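Local coordinates for spore germination protein B3 (Bacillus subtilis subsp. subtilis, PDB 3N54) that takes part in the spore's response to a germinant mixture of L-asparagine, glucose, fructose and potassium ions, as a membrane-attached lipoprotein, at residues P245-S250 with V304-H309; K80-Q85 with L106-G111; L204-G209 with I338-I343; I2-F7 with N45-G50. One frame throughout, in Å; residues are numbered along the deposited sequence.

Contact 1: P245-S250 with V304-H309; sequences PVFHIS and VFLSDH
Phe247 reaches off strand 245-258 and sets its ring under Leu306, where the chain enters helix 306-313. The tight part is this one pair. Leu306 CD1 lies over one face of the ring, 4.3 Å from the Phe247 centroid and only 22° off the normal, displaced toward the CD1-CE1 side: a CH-pi contact. The far end of the ring is closed by backbone, with Phe247 CZ 3.6 Å from Leu306 O, the same carbonyl that receives the helical bond from His309 N. Phe247 gets there with CG anti to its own carbonyl carbon (chi1 -80°), which throws the ring across toward the helix. The other side is looser. His309 brings only its CB to the ring edge, 4.1 Å from Phe247 CE1, and the residue as a whole is partly exposed. Asp308 and Phe305 belong to another surface, where the Asp308 carboxylate bonds Tyr163 and the Phe305 ring meets Tyr158 and Tyr163. Around Phe247 the packing is completed by the nearly parallel ring of Phe334, by Ile236, Pro238 and Trp325. This is helix-on-sheet packing: the first turn of helix 306-313 lies against the mixed four-stranded sheet that holds strand 245-258.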
loop_
_atom_site.group_PDB
_atom_site.type_symbol
_atom_site.label_atom_id
_atom_site.label_comp_id
_atom_site.label_asym_id
_atom_site.label_seq_id
_atom_site.Cartn_x
_atom_site.Cartn_y
_atom_site.Cartn_z
ATOM N N PRO A 245 3.025 -26.465 -2.090
ATOM C CA PRO A 245 4.344 -26.005 -1.657
ATOM C C PRO A 245 4.475 -25.882 -0.139
ATOM O O PRO A 245 3.481 -25.667 0.554
ATOM C CB PRO A 245 4.471 -24.616 -2.304
ATOM C CG PRO A 245 3.131 -24.305 -2.929
ATOM C CD PRO A 245 2.159 -25.341 -2.472
ATOM N N VAL A 246 5.699 -26.030 0.359
ATOM C CA VAL A 246 6.008 -25.822 1.769
ATOM C C VAL A 246 7.186 -24.853 1.851
ATOM O O VAL A 246 8.300 -25.191 1.452
ATOM C CB VAL A 246 6.368 -27.132 2.492
ATOM C CG1 VAL A 246 6.793 -26.848 3.928
ATOM C CG2 VAL A 246 5.193 -28.101 2.464
ATOM N N PHE A 247 6.930 -23.650 2.357
ATOM C CA PHE A 247 7.962 -22.624 2.476
ATOM C C PHE A 247 8.749 -22.761 3.769
ATOM O O PHE A 247 8.188 -22.631 4.852
ATOM C CB PHE A 247 7.348 -21.219 2.422
ATOM C CG PHE A 247 7.027 -20.741 1.033
ATOM C CD1 PHE A 247 7.994 -20.117 0.262
ATOM C CD2 PHE A 247 5.758 -20.897 0.505
ATOM C CE1 PHE A 247 7.705 -19.668 -1.020
ATOM C CE2 PHE A 247 5.459 -20.451 -0.777
ATOM C CZ PHE A 247 6.434 -19.837 -1.539
ATOM N N HIS A 248 10.045 -23.031 3.649
ATOM C CA HIS A 248 10.944 -23.031 4.797
ATOM C C HIS A 248 11.566 -21.648 4.873
ATOM O O HIS A 248 12.398 -21.287 4.039
ATOM C CB HIS A 248 12.037 -24.091 4.667
ATOM C CG HIS A 248 11.561 -25.487 4.914
ATOM N ND1 HIS A 248 10.884 -26.222 3.965
ATOM C CD2 HIS A 248 11.680 -26.288 5.998
ATOM C CE1 HIS A 248 10.602 -27.415 4.457
ATOM N NE2 HIS A 248 11.074 -27.480 5.689
ATOM N N ILE A 249 11.148 -20.875 5.867
ATOM C CA ILE A 249 11.632 -19.518 6.043
ATOM C C ILE A 249 12.558 -19.447 7.245
ATOM O O ILE A 249 12.197 -19.862 8.348
ATOM C CB ILE A 249 10.469 -18.534 6.237
ATOM C CG1 ILE A 249 9.559 -18.555 5.004
ATOM C CG2 ILE A 249 10.999 -17.131 6.510
ATOM C CD1 ILE A 249 8.473 -17.495 5.011
ATOM N N SER A 250 13.754 -18.920 7.017
ATOM C CA SER A 250 14.752 -18.756 8.052
ATOM C C SER A 250 14.929 -17.271 8.303
ATOM O O SER A 250 15.102 -16.506 7.362
ATOM C CB SER A 250 16.076 -19.380 7.615
ATOM O OG SER A 250 17.047 -19.296 8.641
ATOM N N VAL A 304 3.203 -10.256 -1.057
ATOM C CA VAL A 304 4.607 -10.103 -0.671
ATOM C C VAL A 304 5.557 -10.897 -1.570
ATOM O O VAL A 304 6.684 -11.211 -1.181
ATOM C CB VAL A 304 4.814 -10.481 0.817
ATOM C CG1 VAL A 304 4.184 -9.423 1.705
ATOM C CG2 VAL A 304 4.242 -11.854 1.109
ATOM N N PHE A 305 5.091 -11.202 -2.778
ATOM C CA PHE A 305 5.910 -11.821 -3.818
ATOM C C PHE A 305 6.525 -13.175 -3.426
ATOM O O PHE A 305 7.622 -13.517 -3.882
ATOM C CB PHE A 305 6.983 -10.816 -4.262
ATOM C CG PHE A 305 6.419 -9.466 -4.625
ATOM C CD1 PHE A 305 6.324 -8.458 -3.676
ATOM C CD2 PHE A 305 5.944 -9.220 -5.903
ATOM C CE1 PHE A 305 5.780 -7.228 -4.000
ATOM C CE2 PHE A 305 5.402 -7.994 -6.235
ATOM C CZ PHE A 305 5.319 -6.997 -5.283
ATOM N N LEU A 306 5.822 -13.947 -2.597
ATOM C CA LEU A 306 6.264 -15.311 -2.272
ATOM C C LEU A 306 6.330 -16.138 -3.553
ATOM O O LEU A 306 7.176 -17.019 -3.685
ATOM C CB LEU A 306 5.346 -16.008 -1.256
ATOM C CG LEU A 306 5.567 -15.848 0.255
ATOM C CD1 LEU A 306 7.015 -16.129 0.655
ATOM C CD2 LEU A 306 5.165 -14.484 0.718
ATOM N N SER A 307 5.419 -15.852 -4.482
ATOM C CA SER A 307 5.394 -16.493 -5.797
ATOM C C SER A 307 6.756 -16.499 -6.490
ATOM O O SER A 307 7.128 -17.478 -7.133
ATOM C CB SER A 307 4.395 -15.777 -6.703
ATOM O OG SER A 307 4.678 -14.392 -6.759
ATOM N N ASP A 308 7.492 -15.400 -6.364
ATOM C CA ASP A 308 8.792 -15.270 -7.025
ATOM C C ASP A 308 9.813 -16.309 -6.563
ATOM O O ASP A 308 10.670 -16.721 -7.342
ATOM C CB ASP A 308 9.360 -13.859 -6.827
ATOM C CG ASP A 308 8.611 -12.812 -7.633
ATOM O OD1 ASP A 308 7.938 -13.178 -8.623
ATOM O OD2 ASP A 308 8.710 -11.615 -7.284
ATOM N N HIS A 309 9.715 -16.738 -5.311
ATOM C CA HIS A 309 10.660 -17.718 -4.775
ATOM C C HIS A 309 10.456 -19.113 -5.367
ATOM O O HIS A 309 11.431 -19.836 -5.573
ATOM C CB HIS A 309 10.601 -17.743 -3.247
ATOM C CG HIS A 309 11.094 -16.477 -2.623
ATOM N ND1 HIS A 309 12.429 -16.247 -2.363
ATOM C CD2 HIS A 309 10.439 -15.355 -2.245
ATOM C CE1 HIS A 309 12.571 -15.045 -1.833
ATOM N NE2 HIS A 309 11.378 -14.483 -1.750
#

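Contact 2: K80-Q85 with L106-G111; sequences KLMRNQ and LMAARG. With SO4 (sulfate ion), chain H.
Met82 meets Ala108 through the end of its thioether, and that touch is nearly the whole contact. Met82 CE lies 3.4 Å from Ala108 CB, tighter than usual for two carbons, and Met82 SD is 3.6 Å from the same methyl. Met82 CE is also 3.8 Å from Ala109 O. A bend at the last torsion (chi3 -67°) turns CE back onto the strand after an extended chi2. No hydrogen bond joins the two segments directly.

One shell further out, Glu79 ties them together. One carboxylate oxygen forms a salt bridge with Arg83 NE, and the other accepts the backbone N-H of Gly111. The two terminal nitrogens of the same guanidinium also bind a sulfate ion, probably from the crystallisation liquor. Arg83 NH2 reaches sulfate O4 at 2.9 Å with an N-H...O angle of 157°, O4 lying in the guanidinium plane at its edge, and Arg83 NH1 takes sulfate O2 at 3.2 Å. Arg110, on the strand side, has its own partner, a salt bridge from NE to Asp180.

Leu77, Val87 and Leu192 surround Met82, and Ile167 packs on Ala108. The strand 105-109 runs parallel between 74-77 and 165-172. Helix 79-84 directly follows strand 74-77, and with helix 87-94 it forms the connection of a beta-alpha-beta crossover that returns to 105-109.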
loop_
_atom_site.group_PDB
_atom_site.type_symbol
_atom_site.label_atom_id
_atom_site.label_comp_id
_atom_site.label_asym_id
_atom_site.label_seq_id
_atom_site.Cartn_x
_atom_site.Cartn_y
_atom_site.Cartn_z
ATOM N N LYS A 80 -12.595 4.155 0.018
ATOM C CA LYS A 80 -13.746 3.775 -0.793
ATOM C C LYS A 80 -13.366 3.670 -2.278
ATOM O O LYS A 80 -13.813 2.762 -2.979
ATOM C CB LYS A 80 -14.900 4.757 -0.582
ATOM C CG LYS A 80 -16.132 4.398 -1.384
ATOM C CD LYS A 80 -17.312 5.267 -1.027
ATOM C CE LYS A 80 -18.489 4.952 -1.936
ATOM N NZ LYS A 80 -19.763 5.492 -1.401
ATOM N N LEU A 81 -12.523 4.580 -2.749
ATOM C CA LEU A 81 -12.067 4.534 -4.134
ATOM C C LEU A 81 -11.265 3.265 -4.419
ATOM O O LEU A 81 -11.533 2.572 -5.402
ATOM C CB LEU A 81 -11.257 5.783 -4.479
ATOM C CG LEU A 81 -10.684 5.805 -5.906
ATOM C CD1 LEU A 81 -10.783 7.185 -6.520
ATOM C CD2 LEU A 81 -9.248 5.295 -5.915
ATOM N N MET A 82 -10.296 2.956 -3.562
ATOM C CA MET A 82 -9.460 1.770 -3.746
ATOM C C MET A 82 -10.262 0.466 -3.661
ATOM O O MET A 82 -9.929 -0.513 -4.333
ATOM C CB MET A 82 -8.334 1.727 -2.704
ATOM C CG MET A 82 -7.298 2.815 -2.844
ATOM S SD MET A 82 -5.915 2.586 -1.711
ATOM C CE MET A 82 -6.733 2.848 -0.138
ATOM N N ARG A 83 -11.288 0.445 -2.810
ATOM C CA ARG A 83 -12.115 -0.749 -2.649
ATOM C C ARG A 83 -13.033 -0.977 -3.850
ATOM O O ARG A 83 -13.331 -2.118 -4.184
ATOM C CB ARG A 83 -12.957 -0.692 -1.357
ATOM C CG ARG A 83 -12.168 -0.936 -0.073
ATOM C CD ARG A 83 -13.089 -0.993 1.144
ATOM N NE ARG A 83 -12.373 -1.101 2.415
ATOM C CZ ARG A 83 -11.936 -2.236 2.958
ATOM N NH1 ARG A 83 -11.304 -2.199 4.122
ATOM N NH2 ARG A 83 -12.119 -3.404 2.357
ATOM N N ASN A 84 -13.469 0.098 -4.500
ATOM C CA ASN A 84 -14.428 -0.013 -5.607
ATOM C C ASN A 84 -13.852 0.091 -7.023
ATOM O O ASN A 84 -14.530 -0.275 -7.979
ATOM C CB ASN A 84 -15.517 1.043 -5.445
ATOM C CG ASN A 84 -16.306 0.869 -4.174
ATOM O OD1 ASN A 84 -16.656 1.843 -3.516
ATOM N ND2 ASN A 84 -16.584 -0.377 -3.808
ATOM N N GLN A 85 -12.615 0.560 -7.166
ATOM C CA GLN A 85 -12.054 0.810 -8.504
ATOM C C GLN A 85 -10.638 0.308 -8.690
ATOM O O GLN A 85 -9.814 0.390 -7.774
ATOM C CB GLN A 85 -12.048 2.307 -8.788
ATOM C CG GLN A 85 -13.378 3.004 -8.595
ATOM C CD GLN A 85 -14.478 2.448 -9.486
ATOM O OE1 GLN A 85 -14.213 1.847 -10.534
ATOM N NE2 GLN A 85 -15.723 2.649 -9.070
ATOM N N LEU A 106 3.047 6.757 -4.017
ATOM C CA LEU A 106 1.658 6.339 -4.014
ATOM C C LEU A 106 1.334 5.783 -2.631
ATOM O O LEU A 106 2.068 4.932 -2.123
ATOM C CB LEU A 106 1.418 5.281 -5.078
ATOM C CG LEU A 106 -0.027 4.797 -5.199
ATOM C CD1 LEU A 106 -0.919 5.933 -5.676
ATOM C CD2 LEU A 106 -0.126 3.577 -6.127
ATOM N N MET A 107 0.245 6.261 -2.027
ATOM C CA MET A 107 -0.145 5.828 -0.693
ATOM C C MET A 107 -1.643 5.678 -0.526
ATOM O O MET A 107 -2.427 6.214 -1.309
ATOM C CB MET A 107 0.359 6.807 0.347
ATOM C CG MET A 107 1.838 6.948 0.305
ATOM S SD MET A 107 2.483 7.336 1.894
ATOM C CE MET A 107 4.235 7.128 1.569
ATOM N N ALA A 108 -2.007 4.940 0.521
ATOM C CA ALA A 108 -3.386 4.610 0.810
ATOM C C ALA A 108 -3.834 5.300 2.085
ATOM O O ALA A 108 -3.063 5.441 3.034
ATOM C CB ALA A 108 -3.546 3.101 0.949
ATOM N N ALA A 109 -5.080 5.750 2.092
ATOM C CA ALA A 109 -5.661 6.336 3.284
ATOM C C ALA A 109 -6.739 5.411 3.810
ATOM O O ALA A 109 -7.502 4.833 3.045
ATOM C CB ALA A 109 -6.260 7.701 2.974
ATOM N N ARG A 110 -6.781 5.251 5.121
ATOM C CA ARG A 110 -7.922 4.641 5.754
ATOM C C ARG A 110 -8.939 5.766 5.758
ATOM O O ARG A 110 -8.620 6.884 6.161
ATOM C CB ARG A 110 -7.593 4.178 7.168
ATOM C CG ARG A 110 -6.602 3.041 7.198
ATOM C CD ARG A 110 -6.066 2.816 8.594
ATOM N NE ARG A 110 -5.114 1.711 8.649
ATOM C CZ ARG A 110 -5.428 0.438 8.893
ATOM N NH1 ARG A 110 -6.686 0.068 9.113
ATOM N NH2 ARG A 110 -4.464 -0.478 8.926
ATOM N N GLY A 111 -10.144 5.496 5.282
ATOM C CA GLY A 111 -11.144 6.545 5.166
ATOM C C GLY A 111 -10.806 7.489 4.018
ATOM O O GLY A 111 -10.142 7.110 3.058
HETATM S S SO4 H . -11.775 -5.534 5.602
HETATM O O1 SO4 H . -13.133 -5.114 5.961
HETATM O O2 SO4 H . -10.779 -4.594 6.140
HETATM O O3 SO4 H . -11.470 -6.845 6.174
HETATM O O4 SO4 H . -11.657 -5.650 4.150
#

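Contact 3: L204-G209 with I338-I343; sequences LSWVMG and ISFKII
Trp206 sits on the last turn of helix 198-208 and Phe340 on strand 333-342, so the backbones stay well apart and only long side chains bridge them; the helix ends just beyond, at Gly209, in a Schellman motif whose positive phi suits glycine. The indole is swung out with CG anti to the backbone N (chi1 -163°), and the CZ2 corner of its six-membered ring comes against the CZ end of the phenyl ring. Trp206 CZ2 is 3.3 Å from Phe340 CZ and 3.5 Å from Phe340 CE2, a close approach. The planes are nearly parallel, at 14°, but slid so far apart, with centroids separated by 5.4 Å, that the rings hardly overlap. The two side chains come from opposite directions to meet here, on the face of the mixed four-stranded sheet of the C-terminal domain, where helix 198-208 and the long helix 271-299 both pack. Leu284 and Phe280 of the long helix touch Trp206 and Phe340 respectively, and Phe227 meets both rings. The buried indole N-H is satisfied: Trp206 NE1 bonds Thr253 OG1 on the neighbouring strand. Strand 333-342 is outermost in the sheet, and the backbone N-H groups of Phe340 and Ile342 are taken by the carboxylates of Glu281 and Glu277.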
loop_
_atom_site.group_PDB
_atom_site.type_symbol
_atom_site.label_atom_id
_atom_site.label_comp_id
_atom_site.label_asym_id
_atom_site.label_seq_id
_atom_site.Cartn_x
_atom_site.Cartn_y
_atom_site.Cartn_z
ATOM N N LEU A 204 5.175 -8.946 9.156
ATOM C CA LEU A 204 5.270 -9.503 7.810
ATOM C C LEU A 204 6.573 -9.076 7.153
ATOM O O LEU A 204 7.287 -9.895 6.577
ATOM C CB LEU A 204 4.070 -9.058 6.972
ATOM C CG LEU A 204 3.822 -9.797 5.662
ATOM C CD1 LEU A 204 3.757 -11.307 5.883
ATOM C CD2 LEU A 204 2.537 -9.271 5.023
ATOM N N SER A 205 6.893 -7.794 7.271
ATOM C CA SER A 205 8.132 -7.253 6.712
ATOM C C SER A 205 9.384 -7.859 7.348
ATOM O O SER A 205 10.407 -8.020 6.678
ATOM C CB SER A 205 8.165 -5.737 6.890
ATOM O OG SER A 205 9.362 -5.200 6.346
ATOM N N TRP A 206 9.294 -8.179 8.642
ATOM C CA TRP A 206 10.399 -8.757 9.408
ATOM C C TRP A 206 10.725 -10.153 8.904
ATOM O O TRP A 206 11.884 -10.479 8.639
ATOM C CB TRP A 206 10.016 -8.831 10.893
ATOM C CG TRP A 206 11.139 -9.019 11.882
ATOM C CD1 TRP A 206 12.245 -9.811 11.752
ATOM C CD2 TRP A 206 11.214 -8.443 13.192
ATOM N NE1 TRP A 206 13.016 -9.737 12.891
ATOM C CE2 TRP A 206 12.406 -8.903 13.786
ATOM C CE3 TRP A 206 10.394 -7.567 13.913
ATOM C CZ2 TRP A 206 12.798 -8.519 15.068
ATOM C CZ3 TRP A 206 10.784 -7.187 15.190
ATOM C CH2 TRP A 206 11.976 -7.665 15.756
ATOM N N VAL A 207 9.690 -10.976 8.789
ATOM C CA VAL A 207 9.840 -12.363 8.365
ATOM C C VAL A 207 10.263 -12.459 6.894
ATOM O O VAL A 207 11.058 -13.325 6.537
ATOM C CB VAL A 207 8.539 -13.160 8.613
ATOM C CG1 VAL A 207 8.663 -14.590 8.104
ATOM C CG2 VAL A 207 8.199 -13.163 10.106
ATOM N N MET A 208 9.753 -11.557 6.056
ATOM C CA MET A 208 10.097 -11.546 4.633
ATOM C C MET A 208 11.469 -10.928 4.351
ATOM O O MET A 208 11.970 -11.035 3.236
ATOM C CB MET A 208 9.023 -10.811 3.828
ATOM C CG MET A 208 7.657 -11.482 3.872
ATOM S SD MET A 208 7.656 -13.176 3.264
ATOM C CE MET A 208 8.141 -12.901 1.561
ATOM N N GLY A 209 12.070 -10.276 5.346
ATOM C CA GLY A 209 13.420 -9.722 5.190
ATOM C C GLY A 209 13.498 -8.332 4.584
ATOM O O GLY A 209 14.587 -7.841 4.304
ATOM N N ILE A 338 13.436 -19.147 13.362
ATOM C CA ILE A 338 13.754 -17.789 13.767
ATOM C C ILE A 338 14.856 -17.798 14.815
ATOM O O ILE A 338 14.749 -18.487 15.826
ATOM C CB ILE A 338 12.497 -17.076 14.302
ATOM C CG1 ILE A 338 11.364 -17.181 13.274
ATOM C CG2 ILE A 338 12.804 -15.632 14.618
ATOM C CD1 ILE A 338 10.100 -16.462 13.666
ATOM N N SER A 339 15.912 -17.032 14.563
ATOM C CA SER A 339 17.055 -16.960 15.459
ATOM C C SER A 339 17.425 -15.511 15.741
ATOM O O SER A 339 17.829 -14.774 14.842
ATOM C CB SER A 339 18.247 -17.702 14.849
ATOM O OG SER A 339 19.370 -17.663 15.715
ATOM N N PHE A 340 17.274 -15.109 16.996
ATOM C CA PHE A 340 17.579 -13.751 17.427
ATOM C C PHE A 340 18.898 -13.766 18.182
ATOM O O PHE A 340 19.267 -14.779 18.775
ATOM C CB PHE A 340 16.463 -13.211 18.329
ATOM C CG PHE A 340 15.269 -12.651 17.585
ATOM C CD1 PHE A 340 14.801 -13.230 16.407
ATOM C CD2 PHE A 340 14.578 -11.566 18.107
ATOM C CE1 PHE A 340 13.696 -12.708 15.752
ATOM C CE2 PHE A 340 13.470 -11.047 17.457
ATOM C CZ PHE A 340 13.029 -11.619 16.280
ATOM N N LYS A 341 19.605 -12.640 18.159
ATOM C CA LYS A 341 20.881 -12.509 18.855
ATOM C C LYS A 341 21.023 -11.125 19.473
ATOM O O LYS A 341 21.055 -10.124 18.755
ATOM C CB LYS A 341 22.044 -12.771 17.890
ATOM C CG LYS A 341 22.202 -14.240 17.474
ATOM C CD LYS A 341 23.142 -14.411 16.279
ATOM C CE LYS A 341 22.469 -13.996 14.963
ATOM N NZ LYS A 341 23.369 -14.158 13.784
ATOM N N ILE A 342 21.089 -11.067 20.802
ATOM C CA ILE A 342 21.314 -9.800 21.493
ATOM C C ILE A 342 22.813 -9.499 21.442
ATOM O O ILE A 342 23.636 -10.404 21.579
ATOM C CB ILE A 342 20.825 -9.810 22.967
ATOM C CG1 ILE A 342 19.298 -9.870 23.055
ATOM C CG2 ILE A 342 21.268 -8.555 23.697
ATOM C CD1 ILE A 342 18.712 -11.224 22.807
ATOM N N ILE A 343 23.156 -8.232 21.228
ATOM C CA ILE A 343 24.551 -7.796 21.167
ATOM C C ILE A 343 24.765 -6.597 22.101
ATOM O O ILE A 343 25.631 -5.751 21.862
ATOM C CB ILE A 343 24.966 -7.466 19.705
ATOM C CG1 ILE A 343 24.154 -6.293 19.139
ATOM C CG2 ILE A 343 24.787 -8.693 18.820
ATOM C CD1 ILE A 343 24.467 -5.972 17.686
#

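Contact 4: I2-F7 with N45-G50; sequences IEQLSF and NVTSHG
Two torsions set up the meeting of Gln4 and Ser6 with Thr47. Gln4 has CG anti to its backbone N (chi1 -176°) and an extended chain, which carries its CG and amide obliquely across the threonine. Thr47, with chi1 at 57°, holds OG1 between its backbone N and carbonyl carbon and thereby directs CG2 at the incoming chain. The methyl is the hub: Thr47 CG2 lies 3.1 Å from Leu5 O, a close carbon-to-oxygen approach, and 3.8 Å from Gln4 NE2. Thr47 CB lies 3.9 Å from Gln4 CD. On the hydroxyl branch, Ser6 CB rests 3.4 Å from Thr47 OG1.

No hydrogen bond crosses between the segments; the polar ends look instead to the strand between them. Ser6 OG bonds the carbonyl of Leu28, and Thr47 OG1 makes a weak bond to that of Asn27. This follows from the topology. The chain runs 8-15, 21-28, 46-55 as an antiparallel three-stranded meander, so the approach to the first strand and the start of the third come together at the end of the middle one. Residues 2-7 form the lead-in, and the chain turns a corner at Thr47 and Ser48. As in other bacterial lipoproteins, the lipid anchor is probably at the N-terminal end, so this lead-in may lie toward the membrane.

The contact is superficial. Gln4 and Leu5 are solvent-exposed, and Ser6 and Thr47 partly so. All four touch crystal neighbours, and the lattice may therefore have some influence on how the lead-in lies.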
loop_
_atom_site.group_PDB
_atom_site.type_symbol
_atom_site.label_atom_id
_atom_site.label_comp_id
_atom_site.label_asym_id
_atom_site.label_seq_id
_atom_site.Cartn_x
_atom_site.Cartn_y
_atom_site.Cartn_z
ATOM N N ILE A 2 -26.255 2.469 -18.904
ATOM C CA ILE A 2 -26.166 3.269 -20.130
ATOM C C ILE A 2 -26.378 4.761 -19.873
ATOM O O ILE A 2 -27.387 5.151 -19.283
ATOM C CB ILE A 2 -27.223 2.801 -21.160
ATOM C CG1 ILE A 2 -27.119 1.292 -21.397
ATOM C CG2 ILE A 2 -27.071 3.558 -22.471
ATOM C CD1 ILE A 2 -28.219 0.735 -22.270
ATOM N N GLU A 3 -25.432 5.583 -20.335
ATOM C CA GLU A 3 -25.496 7.043 -20.190
ATOM C C GLU A 3 -25.816 7.713 -21.530
ATOM O O GLU A 3 -25.444 7.210 -22.583
ATOM C CB GLU A 3 -24.176 7.604 -19.640
ATOM C CG GLU A 3 -23.846 7.189 -18.196
ATOM C CD GLU A 3 -23.386 5.742 -18.068
ATOM O OE1 GLU A 3 -22.637 5.272 -18.953
ATOM O OE2 GLU A 3 -23.759 5.076 -17.075
ATOM N N GLN A 4 -26.490 8.859 -21.482
ATOM C CA GLN A 4 -26.893 9.584 -22.690
ATOM C C GLN A 4 -25.676 10.071 -23.488
ATOM O O GLN A 4 -24.670 10.471 -22.909
ATOM C CB GLN A 4 -27.809 10.752 -22.311
ATOM C CG GLN A 4 -28.372 11.532 -23.486
ATOM C CD GLN A 4 -29.360 12.607 -23.062
ATOM O OE1 GLN A 4 -29.646 12.777 -21.877
ATOM N NE2 GLN A 4 -29.883 13.343 -24.035
ATOM N N LEU A 5 -25.784 10.042 -24.816
ATOM C CA LEU A 5 -24.659 10.358 -25.705
ATOM C C LEU A 5 -24.381 11.855 -25.882
ATOM O O LEU A 5 -25.299 12.667 -25.978
ATOM C CB LEU A 5 -24.885 9.739 -27.088
ATOM C CG LEU A 5 -24.910 8.211 -27.164
ATOM C CD1 LEU A 5 -25.383 7.756 -28.533
ATOM C CD2 LEU A 5 -23.538 7.634 -26.840
ATOM N N SER A 6 -23.093 12.185 -25.933
ATOM C CA SER A 6 -22.606 13.535 -26.176
ATOM C C SER A 6 -21.254 13.411 -26.867
ATOM O O SER A 6 -20.387 12.681 -26.386
ATOM C CB SER A 6 -22.461 14.302 -24.866
ATOM O OG SER A 6 -21.702 15.486 -25.036
ATOM N N PHE A 7 -21.077 14.124 -27.981
ATOM C CA PHE A 7 -19.853 14.040 -28.786
ATOM C C PHE A 7 -18.997 15.300 -28.780
ATOM O O PHE A 7 -17.901 15.292 -29.341
ATOM C CB PHE A 7 -20.209 13.707 -30.236
ATOM C CG PHE A 7 -21.076 12.495 -30.377
ATOM C CD1 PHE A 7 -22.445 12.624 -30.577
ATOM C CD2 PHE A 7 -20.530 11.223 -30.282
ATOM C CE1 PHE A 7 -23.262 11.499 -30.700
ATOM C CE2 PHE A 7 -21.337 10.092 -30.404
ATOM C CZ PHE A 7 -22.708 10.235 -30.611
ATOM N N ASN A 45 -27.548 23.762 -24.741
ATOM C CA ASN A 45 -28.161 22.516 -24.307
ATOM C C ASN A 45 -27.115 21.429 -24.101
ATOM O O ASN A 45 -26.242 21.225 -24.941
ATOM C CB ASN A 45 -29.216 22.063 -25.306
ATOM C CG ASN A 45 -30.361 23.042 -25.412
ATOM O OD1 ASN A 45 -30.560 23.668 -26.450
ATOM N ND2 ASN A 45 -31.103 23.202 -24.324
ATOM N N VAL A 46 -27.212 20.747 -22.968
ATOM C CA VAL A 46 -26.274 19.704 -22.616
ATOM C C VAL A 46 -27.026 18.426 -22.314
ATOM O O VAL A 46 -28.218 18.455 -22.017
ATOM C CB VAL A 46 -25.434 20.097 -21.378
ATOM C CG1 VAL A 46 -24.691 21.397 -21.631
ATOM C CG2 VAL A 46 -26.309 20.216 -20.140
ATOM N N THR A 47 -26.332 17.301 -22.422
ATOM C CA THR A 47 -26.890 16.028 -22.001
ATOM C C THR A 47 -26.702 15.962 -20.499
ATOM O O THR A 47 -27.567 15.495 -19.770
ATOM C CB THR A 47 -26.196 14.846 -22.683
ATOM O OG1 THR A 47 -24.792 14.897 -22.407
ATOM C CG2 THR A 47 -26.416 14.901 -24.187
ATOM N N SER A 48 -25.550 16.446 -20.048
ATOM C CA SER A 48 -25.237 16.546 -18.639
ATOM C C SER A 48 -24.107 17.548 -18.463
ATOM O O SER A 48 -23.430 17.908 -19.428
ATOM C CB SER A 48 -24.790 15.194 -18.099
ATOM O OG SER A 48 -23.514 14.845 -18.619
ATOM N N HIS A 49 -23.907 17.996 -17.228
ATOM C CA HIS A 49 -22.744 18.811 -16.907
ATOM C C HIS A 49 -21.594 17.845 -16.735
ATOM O O HIS A 49 -21.800 16.707 -16.346
ATOM C CB HIS A 49 -22.958 19.631 -15.637
ATOM C CG HIS A 49 -24.144 20.540 -15.711
ATOM N ND1 HIS A 49 -25.272 20.356 -14.942
ATOM C CD2 HIS A 49 -24.398 21.608 -16.503
ATOM C CE1 HIS A 49 -26.161 21.287 -15.241
ATOM N NE2 HIS A 49 -25.655 22.060 -16.185
ATOM N N GLY A 50 -20.392 18.290 -17.069
ATOM C CA GLY A 50 -19.194 17.481 -16.904
ATOM C C GLY A 50 -18.575 17.795 -15.564
ATOM O O GLY A 50 -19.269 18.183 -14.629
#

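Overall arrangement
Along the chain, contact 4 closes first, then contact 2, and contact 1 is nested inside the loop that contact 3 closes. Contacts 4 and 2 both belong to the N-terminal family region but to separate sheets, with centres about 28 Å apart. Contacts 1 and 3 share the C-terminal mixed sheet, on neighbouring strands 245-258 and 333-342. Their centres lie about 16 Å apart and they touch directly: Leu306 CD2 meets Met208 CE at 3.5 Å, and Ile249 packs on Val207. Contacts 3 and 4 sit on opposite sides of the chain's centre, about 58 Å between centres. The protein is thus an elongated row of sheet-based units.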